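Local coordinates for metallo-carboxypeptidase (Pseudomonas aeruginosa, PDB 4A39), which probably acts as a zinc-dependent cytosolic carboxypeptidase of the M14 family, trimming residues from the C-terminal ends of peptides or proteins, at residues 35-40 with 68-73; 50-55 with 120-125; 84-89 with 96-101. All coordinates share one frame; numbering follows the deposited sequence.

Interaction 1 of 3, residues 35-40 with 68-73; sequences RIRLAI and TLVNAG
The carbonyl oxygen of Ile-36 is gripped by two hydrogen bonds. One is a weak, bent bond from the Thr-68 backbone N at 3.0 Å. The other comes from a water, which also lies 2.6 Å from Thr-68 OG1 and so ties the side chain to the same carbonyl. The next links are those of parallel strands. Leu-38 N reaches Thr-68 O, and Leu-38 O takes the N-H of Val-70 at 2.9 Å. Both acceptors are met nearly along the C=O axis. Leu-38 O also receives a CA-H contact from Leu-69.

Strand pairing stops at Leu-69, where a type I turn to Ala-72 begins, and a side chain takes over. Asn-71 has its CG in the crowded position between backbone N and carbonyl carbon (chi1 64°). This turns the carboxamide onto Ile-40. OD1 accepts Ile-40 N at 2.9 Å on a lone pair, in an almost straight bond of 171°. ND2 gives back a bond to Ile-40 O at 3.0 Å, in the plane of the amide. Two bonds to one residue fix the rotation of the group.

On the side of Arg-37 and Thr-68, the arginine chain bends at chi2 and chi3 and lays its guanidinium against Val-70. Val-70 CG1 sits over one face, near the rim, 3.3 Å from Arg-37 NH2. Thr-68 CG2 touches Arg-37 NH1. That NH1 is also salt-bridged to Asp-105. On the other side, Leu-69 CD1 meets Ile-40 CD1 at 4.0 Å.

The segments belong to neighbouring strands 36-39 and 65-69, the one parallel pair in the otherwise antiparallel nine-strand sheet of the cytosolic carboxypeptidase N-terminal domain.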
loop_
_atom_site.group_PDB
_atom_site.type_symbol
_atom_site.label_atom_id
_atom_site.label_comp_id
_atom_site.label_asym_id
_atom_site.label_seq_id
_atom_site.Cartn_x
_atom_site.Cartn_y
_atom_site.Cartn_z
ATOM N N ARG A 35 1.019 28.370 -15.973
ATOM C CA ARG A 35 1.925 28.661 -14.862
ATOM C C ARG A 35 1.306 28.322 -13.510
ATOM O O ARG A 35 1.449 29.081 -12.549
ATOM C CB ARG A 35 2.324 30.148 -14.885
ATOM C CG ARG A 35 3.000 30.609 -16.183
ATOM C CD ARG A 35 4.473 30.208 -16.222
ATOM N NE ARG A 35 5.177 30.723 -17.397
ATOM C CZ ARG A 35 5.169 30.147 -18.596
ATOM N NH1 ARG A 35 4.498 29.021 -18.799
ATOM N NH2 ARG A 35 5.844 30.698 -19.594
ATOM N N ILE A 36 0.606 27.200 -13.418
ATOM C CA ILE A 36 -0.027 26.789 -12.168
ATOM C C ILE A 36 1.065 26.324 -11.197
ATOM O O ILE A 36 1.817 25.404 -11.501
ATOM C CB ILE A 36 -1.038 25.657 -12.422
ATOM C CG1 ILE A 36 -2.086 26.136 -13.433
ATOM C CG2 ILE A 36 -1.719 25.245 -11.114
ATOM C CD1 ILE A 36 -2.960 25.029 -13.994
ATOM N N ARG A 37 1.147 26.972 -10.037
ATOM C CA ARG A 37 2.166 26.651 -9.038
ATOM C C ARG A 37 1.508 26.098 -7.783
ATOM O O ARG A 37 0.593 26.709 -7.241
ATOM C CB ARG A 37 2.963 27.915 -8.677
ATOM C CG ARG A 37 3.524 28.675 -9.872
ATOM C CD ARG A 37 4.646 27.925 -10.562
ATOM N NE ARG A 37 5.897 27.975 -9.807
ATOM C CZ ARG A 37 7.046 27.465 -10.236
ATOM N NH1 ARG A 37 7.107 26.867 -11.419
ATOM N NH2 ARG A 37 8.137 27.555 -9.485
ATOM N N LEU A 38 1.993 24.946 -7.324
ATOM C CA LEU A 38 1.449 24.286 -6.143
ATOM C C LEU A 38 2.579 23.712 -5.298
ATOM O O LEU A 38 3.693 23.530 -5.781
ATOM C CB LEU A 38 0.535 23.129 -6.561
ATOM C CG LEU A 38 -0.580 23.428 -7.560
ATOM C CD1 LEU A 38 -1.110 22.119 -8.124
ATOM C CD2 LEU A 38 -1.686 24.226 -6.884
ATOM N N ALA A 39 2.278 23.423 -4.035
ATOM C CA ALA A 39 3.258 22.828 -3.130
ATOM C C ALA A 39 2.628 21.649 -2.390
ATOM O O ALA A 39 1.431 21.652 -2.097
ATOM C CB ALA A 39 3.760 23.861 -2.126
ATOM N N ILE A 40 3.437 20.636 -2.104
ATOM C CA ILE A 40 2.962 19.466 -1.383
ATOM C C ILE A 40 3.023 19.806 0.104
ATOM O O ILE A 40 3.946 20.490 0.565
ATOM C CB ILE A 40 3.844 18.230 -1.696
ATOM C CG1 ILE A 40 3.882 18.002 -3.212
ATOM C CG2 ILE A 40 3.282 16.986 -1.000
ATOM C CD1 ILE A 40 4.830 16.892 -3.650
ATOM N N THR A 68 3.013 22.631 -11.740
ATOM C CA THR A 68 4.333 22.469 -11.148
ATOM C C THR A 68 4.227 22.312 -9.636
ATOM O O THR A 68 3.593 23.126 -8.969
ATOM C CB THR A 68 5.256 23.684 -11.409
ATOM O OG1 THR A 68 5.520 23.803 -12.813
ATOM C CG2 THR A 68 6.581 23.508 -10.657
ATOM N N LEU A 69 4.820 21.245 -9.107
ATOM C CA LEU A 69 4.855 21.032 -7.664
ATOM C C LEU A 69 6.237 21.592 -7.339
ATOM O O LEU A 69 7.248 20.898 -7.446
ATOM C CB LEU A 69 4.754 19.540 -7.329
ATOM C CG LEU A 69 3.495 18.856 -7.876
ATOM C CD1 LEU A 69 3.380 17.453 -7.286
ATOM C CD2 LEU A 69 2.261 19.684 -7.518
ATOM N N VAL A 70 6.257 22.868 -6.964
ATOM C CA VAL A 70 7.490 23.600 -6.691
ATOM C C VAL A 70 8.432 23.080 -5.615
ATOM O O VAL A 70 9.634 23.351 -5.672
ATOM C CB VAL A 70 7.188 25.083 -6.371
ATOM C CG1 VAL A 70 6.319 25.687 -7.464
ATOM C CG2 VAL A 70 6.519 25.202 -5.011
ATOM N N ASN A 71 7.912 22.337 -4.641
ATOM C CA ASN A 71 8.771 21.842 -3.572
ATOM C C ASN A 71 9.073 20.347 -3.652
ATOM O O ASN A 71 9.479 19.731 -2.669
ATOM C CB ASN A 71 8.175 22.205 -2.203
ATOM C CG ASN A 71 6.836 21.539 -1.941
ATOM O OD1 ASN A 71 6.177 21.055 -2.862
ATOM N ND2 ASN A 71 6.422 21.526 -0.672
ATOM N N ALA A 72 8.896 19.771 -4.836
ATOM C CA ALA A 72 9.168 18.349 -5.035
ATOM C C ALA A 72 10.617 18.019 -4.659
ATOM O O ALA A 72 10.913 16.930 -4.170
ATOM C CB ALA A 72 8.897 17.966 -6.493
ATOM N N GLY A 73 11.520 18.968 -4.879
ATOM C CA GLY A 73 12.918 18.739 -4.552
ATOM C C GLY A 73 13.191 18.514 -3.072
ATOM O O GLY A 73 14.235 17.967 -2.713
HETATM O O HOH W 1 3.711 25.521 -13.631
#

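Interaction 2 of 3, residues 50-55 with 120-125; sequences QWFHFK and FAYFEP
Tyr-122 leaves the backbone with CG anti to its N (chi1 -171°) and runs along the start of segment 50-55. Its CB is wedged between two rings: it lies 3.6 Å from Trp-51 CE3 and over the face of the Phe-52 ring. Further out, the two sides of the tyrosine ring part company. Tyr-122 CD1 meets Phe-52 CE2 at 3.8 Å, with the ring planes set obliquely. Tyr-122 CD2 lies against Trp-51 CA, and Tyr-122 CE2 touches Gln-50 CG at 3.5 Å. Gln-50 O stands over one face of the ring, toward the rim. At the tip, Tyr-122 OH accepts a hydrogen bond from Gln-50 NE2 at 3.2 Å, close to the amide plane. The other end of that amide, OE1, is held by Ser-75 and Tyr-77 N. The anchored glutamine probably helps to position the phenol. Phe-351 stacks on the same tyrosine.

The strands behind are antiparallel. Phe-54 and Phe-120 form a hydrogen-bonded pair: Phe-54 N to Phe-120 O and Phe-120 N to Phe-54 O are both 2.9 Å. Their side chains point the same way. Phe-120 CB covers a face of the Phe-54 ring, while the rings themselves are slid apart and barely overlap. His-53 and Ala-121 follow as a non-hydrogen-bonded pair. The Phe-52 carbonyl then takes Tyr-122 N, where the strand gives out.

The chain returns at Pro-125. Its CG makes a CH-pi contact over the imidazole face, 3.5 Å from His-53 CE1, and also meets Trp-51 CH2 at the indole edge. His-53 ND1 and Trp-51 NE1 are bonded to Ser-22. The contact is thus mostly aromatic and apolar, and its buried polar tips are fastened by hydrogen bonds, so the rings are probably held in fixed orientations.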
loop_
_atom_site.group_PDB
_atom_site.type_symbol
_atom_site.label_atom_id
_atom_site.label_comp_id
_atom_site.label_asym_id
_atom_site.label_seq_id
_atom_site.Cartn_x
_atom_site.Cartn_y
_atom_site.Cartn_z
ATOM N N GLN A 50 5.313 13.629 -0.033
ATOM C CA GLN A 50 5.518 13.142 -1.393
ATOM C C GLN A 50 4.135 12.959 -2.010
ATOM O O GLN A 50 3.898 13.361 -3.145
ATOM C CB GLN A 50 6.273 11.811 -1.411
ATOM C CG GLN A 50 6.680 11.374 -2.820
ATOM C CD GLN A 50 8.173 11.504 -3.086
ATOM O OE1 GLN A 50 8.907 12.133 -2.322
ATOM N NE2 GLN A 50 8.628 10.907 -4.186
ATOM N N TRP A 51 3.228 12.351 -1.247
ATOM C CA TRP A 51 1.857 12.131 -1.700
ATOM C C TRP A 51 1.123 13.455 -1.891
ATOM O O TRP A 51 1.251 14.369 -1.080
ATOM C CB TRP A 51 1.094 11.257 -0.684
ATOM C CG TRP A 51 -0.403 11.257 -0.880
ATOM C CD1 TRP A 51 -1.307 12.120 -0.320
ATOM C CD2 TRP A 51 -1.157 10.394 -1.744
ATOM N NE1 TRP A 51 -2.571 11.849 -0.785
ATOM C CE2 TRP A 51 -2.509 10.797 -1.663
ATOM C CE3 TRP A 51 -0.820 9.323 -2.585
ATOM C CZ2 TRP A 51 -3.527 10.165 -2.391
ATOM C CZ3 TRP A 51 -1.833 8.694 -3.311
ATOM C CH2 TRP A 51 -3.169 9.120 -3.207
ATOM N N PHE A 52 0.380 13.559 -2.988
ATOM C CA PHE A 52 -0.411 14.750 -3.279
ATOM C C PHE A 52 -1.726 14.273 -3.876
ATOM O O PHE A 52 -1.800 13.178 -4.432
ATOM C CB PHE A 52 0.328 15.685 -4.257
ATOM C CG PHE A 52 0.611 15.077 -5.606
ATOM C CD1 PHE A 52 -0.334 15.129 -6.627
ATOM C CD2 PHE A 52 1.837 14.470 -5.859
ATOM C CE1 PHE A 52 -0.060 14.587 -7.884
ATOM C CE2 PHE A 52 2.125 13.924 -7.108
ATOM C CZ PHE A 52 1.172 13.982 -8.126
ATOM N N HIS A 53 -2.764 15.088 -3.736
ATOM C CA HIS A 53 -4.088 14.755 -4.248
ATOM C C HIS A 53 -4.924 16.028 -4.199
ATOM O O HIS A 53 -5.178 16.569 -3.127
ATOM C CB HIS A 53 -4.719 13.662 -3.370
ATOM C CG HIS A 53 -6.065 13.197 -3.834
ATOM N ND1 HIS A 53 -6.848 12.341 -3.089
ATOM C CD2 HIS A 53 -6.768 13.463 -4.962
ATOM C CE1 HIS A 53 -7.975 12.101 -3.735
ATOM N NE2 HIS A 53 -7.952 12.769 -4.875
ATOM N N PHE A 54 -5.343 16.513 -5.362
ATOM C CA PHE A 54 -6.144 17.727 -5.417
ATOM C C PHE A 54 -7.125 17.734 -6.575
ATOM O O PHE A 54 -6.999 16.955 -7.522
ATOM C CB PHE A 54 -5.252 18.978 -5.504
ATOM C CG PHE A 54 -4.342 19.006 -6.703
ATOM C CD1 PHE A 54 -3.088 18.405 -6.657
ATOM C CD2 PHE A 54 -4.738 19.644 -7.881
ATOM C CE1 PHE A 54 -2.236 18.441 -7.764
ATOM C CE2 PHE A 54 -3.893 19.684 -8.993
ATOM C CZ PHE A 54 -2.639 19.081 -8.932
ATOM N N LYS A 55 -8.109 18.622 -6.487
ATOM C CA LYS A 55 -9.121 18.753 -7.526
ATOM C C LYS A 55 -9.050 20.139 -8.158
ATOM O O LYS A 55 -8.802 21.134 -7.474
ATOM C CB LYS A 55 -10.525 18.541 -6.945
ATOM C CG LYS A 55 -10.796 17.139 -6.426
ATOM C CD LYS A 55 -12.261 16.986 -6.036
ATOM C CE LYS A 55 -12.531 15.636 -5.396
ATOM N NZ LYS A 55 -13.964 15.482 -5.012
ATOM N N PHE A 120 -5.984 15.181 -9.630
ATOM C CA PHE A 120 -4.633 14.651 -9.801
ATOM C C PHE A 120 -4.213 14.034 -8.476
ATOM O O PHE A 120 -4.583 14.532 -7.406
ATOM C CB PHE A 120 -3.621 15.749 -10.167
ATOM C CG PHE A 120 -3.808 16.326 -11.535
ATOM C CD1 PHE A 120 -3.179 15.748 -12.632
ATOM C CD2 PHE A 120 -4.592 17.458 -11.731
ATOM C CE1 PHE A 120 -3.321 16.287 -13.900
ATOM C CE2 PHE A 120 -4.739 18.008 -12.997
ATOM C CZ PHE A 120 -4.101 17.421 -14.085
ATOM N N ALA A 121 -3.458 12.943 -8.545
ATOM C CA ALA A 121 -2.979 12.282 -7.337
ATOM C C ALA A 121 -1.674 11.551 -7.613
ATOM O O ALA A 121 -1.328 11.300 -8.768
ATOM C CB ALA A 121 -4.026 11.307 -6.806
ATOM N N TYR A 122 -0.954 11.211 -6.551
ATOM C CA TYR A 122 0.325 10.518 -6.685
ATOM C C TYR A 122 0.083 9.063 -7.088
ATOM O O TYR A 122 0.933 8.429 -7.723
ATOM C CB TYR A 122 1.102 10.622 -5.368
ATOM C CG TYR A 122 2.540 10.146 -5.421
ATOM C CD1 TYR A 122 3.329 10.342 -6.562
ATOM C CD2 TYR A 122 3.125 9.530 -4.315
ATOM C CE1 TYR A 122 4.662 9.933 -6.598
ATOM C CE2 TYR A 122 4.455 9.119 -4.340
ATOM C CZ TYR A 122 5.218 9.321 -5.482
ATOM O OH TYR A 122 6.535 8.907 -5.507
ATOM N N PHE A 123 -1.078 8.542 -6.704
ATOM C CA PHE A 123 -1.501 7.187 -7.061
ATOM C C PHE A 123 -3.021 7.151 -6.927
ATOM O O PHE A 123 -3.597 7.975 -6.217
ATOM C CB PHE A 123 -0.890 6.125 -6.135
ATOM C CG PHE A 123 -1.009 4.720 -6.674
ATOM C CD1 PHE A 123 -0.096 4.244 -7.612
ATOM C CD2 PHE A 123 -2.056 3.891 -6.279
ATOM C CE1 PHE A 123 -0.229 2.964 -8.147
ATOM C CE2 PHE A 123 -2.197 2.608 -6.810
ATOM C CZ PHE A 123 -1.282 2.146 -7.745
ATOM N N GLU A 124 -3.672 6.209 -7.607
ATOM C CA GLU A 124 -5.128 6.077 -7.524
ATOM C C GLU A 124 -5.487 5.947 -6.037
ATOM O O GLU A 124 -5.173 4.943 -5.408
ATOM C CB GLU A 124 -5.572 4.832 -8.302
ATOM C CG GLU A 124 -7.078 4.672 -8.424
ATOM C CD GLU A 124 -7.482 3.596 -9.419
ATOM O OE1 GLU A 124 -6.594 2.943 -10.013
ATOM O OE2 GLU A 124 -8.699 3.406 -9.605
ATOM N N PRO A 125 -6.167 6.959 -5.464
ATOM C CA PRO A 125 -6.553 6.965 -4.046
ATOM C C PRO A 125 -7.555 5.923 -3.566
ATOM O O PRO A 125 -8.452 5.514 -4.306
ATOM C CB PRO A 125 -7.097 8.381 -3.831
ATOM C CG PRO A 125 -6.519 9.177 -4.967
ATOM C CD PRO A 125 -6.592 8.211 -6.113
#

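Interaction 3 of 3, residues 84-89 with 96-101; sequences YQAVAS and FRVPSQ
Backbone bonds come first. Ala-88 and Phe-96 form an antiparallel hydrogen-bonded pair. Ala-88 N reaches Phe-96 O at 2.7 Å, and Phe-96 N reaches Ala-88 O at 2.8 Å. Val-87 and Arg-97 face each other as the non-hydrogen-bonded pair. Val-98 N then binds Ala-86 O at 3.0 Å, nearly along the C=O axis.

Side-chain to backbone bonds continue the pairing. Ser-100 OG, beside its own backbone N (chi1 -50°), accepts Ala-86 N at 3.0 Å in a fairly straight bond. The same hydroxyl donates to Val-98 O, from above that carbonyl plane. One serine thus spans the irregular part of strand 96-103, around Val-98 and Pro-99. Arg-97 bends at chi2 and brings NH1 to Gln-85 O at 2.8 Å. The oxygen lies close to the guanidinium plane.

The two segments are the arms of the beta hairpin made by strands 87-89 and 96-103, within the N-terminal domain sheet. Arg-97 reaches out of this hairpin: its NE bonds to the carbonyl of Thr-362, and its NH2 to those of Phe-351 and Trp-364. The guanidinium is therefore ringed by backbone oxygens, which probably helps to stabilise its positive charge.

Contacts with flat groups are few but close. Val-87 CG2 sits over the centre of the guanidinium, 3.7 Å from Arg-97 CZ. Tyr-84 CE1 comes to the edge of that group. Phe-96 has its CG in the crowded position, which folds the ring back over Ala-88. Ala-88 O and Ala-88 CB both lie over a face of it, the methyl in a CH-pi contact.

Apolar contacts line the side of Ala-86 and Val-98. Ala-86 CB meets Val-98 CG2 at 3.9 Å. Ala-88 CB touches Val-98 CG1.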
loop_
_atom_site.group_PDB
_atom_site.type_symbol
_atom_site.label_atom_id
_atom_site.label_comp_id
_atom_site.label_asym_id
_atom_site.label_seq_id
_atom_site.Cartn_x
_atom_site.Cartn_y
_atom_site.Cartn_z
ATOM N N TYR A 84 8.717 9.454 -13.165
ATOM C CA TYR A 84 7.368 9.356 -12.617
ATOM C C TYR A 84 6.373 10.222 -13.384
ATOM O O TYR A 84 6.643 11.388 -13.676
ATOM C CB TYR A 84 7.347 9.773 -11.144
ATOM C CG TYR A 84 5.942 9.900 -10.603
ATOM C CD1 TYR A 84 5.203 8.771 -10.254
ATOM C CD2 TYR A 84 5.313 11.143 -10.542
ATOM C CE1 TYR A 84 3.860 8.876 -9.868
ATOM C CE2 TYR A 84 3.980 11.260 -10.160
ATOM C CZ TYR A 84 3.259 10.126 -9.831
ATOM O OH TYR A 84 1.933 10.251 -9.492
ATOM N N GLN A 85 5.220 9.639 -13.697
ATOM C CA GLN A 85 4.158 10.343 -14.405
ATOM C C GLN A 85 2.959 10.456 -13.466
ATOM O O GLN A 85 2.490 9.449 -12.937
ATOM C CB GLN A 85 3.742 9.568 -15.662
ATOM C CG GLN A 85 4.876 9.259 -16.637
ATOM C CD GLN A 85 5.588 10.504 -17.136
ATOM O OE1 GLN A 85 6.688 10.833 -16.685
ATOM N NE2 GLN A 85 4.958 11.206 -18.065
ATOM N N ALA A 86 2.476 11.680 -13.257
ATOM C CA ALA A 86 1.331 11.924 -12.381
ATOM C C ALA A 86 0.064 11.255 -12.905
ATOM O O ALA A 86 -0.077 11.036 -14.106
ATOM C CB ALA A 86 1.095 13.423 -12.243
ATOM N N VAL A 87 -0.857 10.945 -11.995
ATOM C CA VAL A 87 -2.112 10.304 -12.364
ATOM C C VAL A 87 -3.245 11.323 -12.266
ATOM O O VAL A 87 -3.229 12.205 -11.404
ATOM C CB VAL A 87 -2.419 9.111 -11.430
ATOM C CG1 VAL A 87 -3.385 8.161 -12.104
ATOM C CG2 VAL A 87 -1.128 8.394 -11.056
ATOM N N ALA A 88 -4.228 11.198 -13.151
ATOM C CA ALA A 88 -5.360 12.117 -13.169
ATOM C C ALA A 88 -6.659 11.377 -13.452
ATOM O O ALA A 88 -6.646 10.230 -13.896
ATOM C CB ALA A 88 -5.136 13.190 -14.226
ATOM N N SER A 89 -7.781 12.041 -13.188
ATOM C CA SER A 89 -9.092 11.453 -13.435
ATOM C C SER A 89 -10.174 12.520 -13.503
ATOM O O SER A 89 -10.183 13.453 -12.705
ATOM C CB SER A 89 -9.449 10.459 -12.333
ATOM O OG SER A 89 -10.760 9.958 -12.527
ATOM N N PHE A 96 -5.815 7.990 -15.318
ATOM C CA PHE A 96 -4.845 7.939 -16.407
ATOM C C PHE A 96 -3.587 8.754 -16.117
ATOM O O PHE A 96 -3.629 9.745 -15.393
ATOM C CB PHE A 96 -5.483 8.453 -17.702
ATOM C CG PHE A 96 -6.121 9.814 -17.572
ATOM C CD1 PHE A 96 -7.440 9.947 -17.145
ATOM C CD2 PHE A 96 -5.403 10.961 -17.892
ATOM C CE1 PHE A 96 -8.037 11.209 -17.044
ATOM C CE2 PHE A 96 -5.985 12.222 -17.794
ATOM C CZ PHE A 96 -7.305 12.348 -17.371
ATOM N N ARG A 97 -2.468 8.326 -16.692
ATOM C CA ARG A 97 -1.196 9.017 -16.501
ATOM C C ARG A 97 -1.088 10.198 -17.466
ATOM O O ARG A 97 -1.631 10.157 -18.575
ATOM C CB ARG A 97 -0.033 8.046 -16.743
ATOM C CG ARG A 97 0.013 6.852 -15.787
ATOM C CD ARG A 97 0.583 7.229 -14.421
ATOM N NE ARG A 97 0.487 6.106 -13.485
ATOM C CZ ARG A 97 1.279 5.939 -12.429
ATOM N NH1 ARG A 97 2.236 6.820 -12.163
ATOM N NH2 ARG A 97 1.114 4.889 -11.633
ATOM N N VAL A 98 -0.394 11.248 -17.036
ATOM C CA VAL A 98 -0.202 12.437 -17.860
ATOM C C VAL A 98 1.286 12.751 -18.002
ATOM O O VAL A 98 2.085 12.435 -17.122
ATOM C CB VAL A 98 -0.919 13.667 -17.253
ATOM C CG1 VAL A 98 -2.429 13.458 -17.285
ATOM C CG2 VAL A 98 -0.442 13.900 -15.822
ATOM N N PRO A 99 1.679 13.373 -19.124
ATOM C CA PRO A 99 3.079 13.728 -19.374
ATOM C C PRO A 99 3.681 14.500 -18.203
ATOM O O PRO A 99 3.152 15.537 -17.794
ATOM C CB PRO A 99 2.997 14.574 -20.644
ATOM C CG PRO A 99 1.847 13.961 -21.373
ATOM C CD PRO A 99 0.827 13.747 -20.267
ATOM N N SER A 100 4.791 13.998 -17.671
ATOM C CA SER A 100 5.445 14.641 -16.537
ATOM C C SER A 100 6.960 14.688 -16.711
ATOM O O SER A 100 7.542 13.827 -17.369
ATOM C CB SER A 100 5.107 13.882 -15.250
ATOM O OG SER A 100 3.708 13.683 -15.133
ATOM N N GLN A 101 7.587 15.706 -16.124
ATOM C CA GLN A 101 9.039 15.863 -16.179
ATOM C C GLN A 101 9.504 16.356 -14.814
ATOM O O GLN A 101 8.718 16.922 -14.052
ATOM C CB GLN A 101 9.454 16.894 -17.232
ATOM C CG GLN A 101 8.782 16.770 -18.586
ATOM C CD GLN A 101 7.391 17.370 -18.603
ATOM O OE1 GLN A 101 7.161 18.453 -18.052
ATOM N NE2 GLN A 101 6.460 16.684 -19.253
#

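In the fold
All three contacts lie in one mixed sheet of the N-terminal domain. Interactions 2 and 3 are closest, with centres 10 Å apart. Strands 118-121 and 87-89 are neighbours there. Ala-121 N probably bonds Val-87 O (3.0 Å), and Tyr-84 OH probably bonds Tyr-122 O (2.7 Å). Interaction 1 packs on interaction 2 through Leu-38 CD1 and Phe-54 CZ, 3.5 Å apart. It does not touch interaction 3. Interaction 2 comes nearest the active site: the Tyr-122 side chain is about 7 Å from that of zinc ligand Glu-183, and about 11 Å from both the zinc and the bound inhibitor. Trp-51 stacks on His-184.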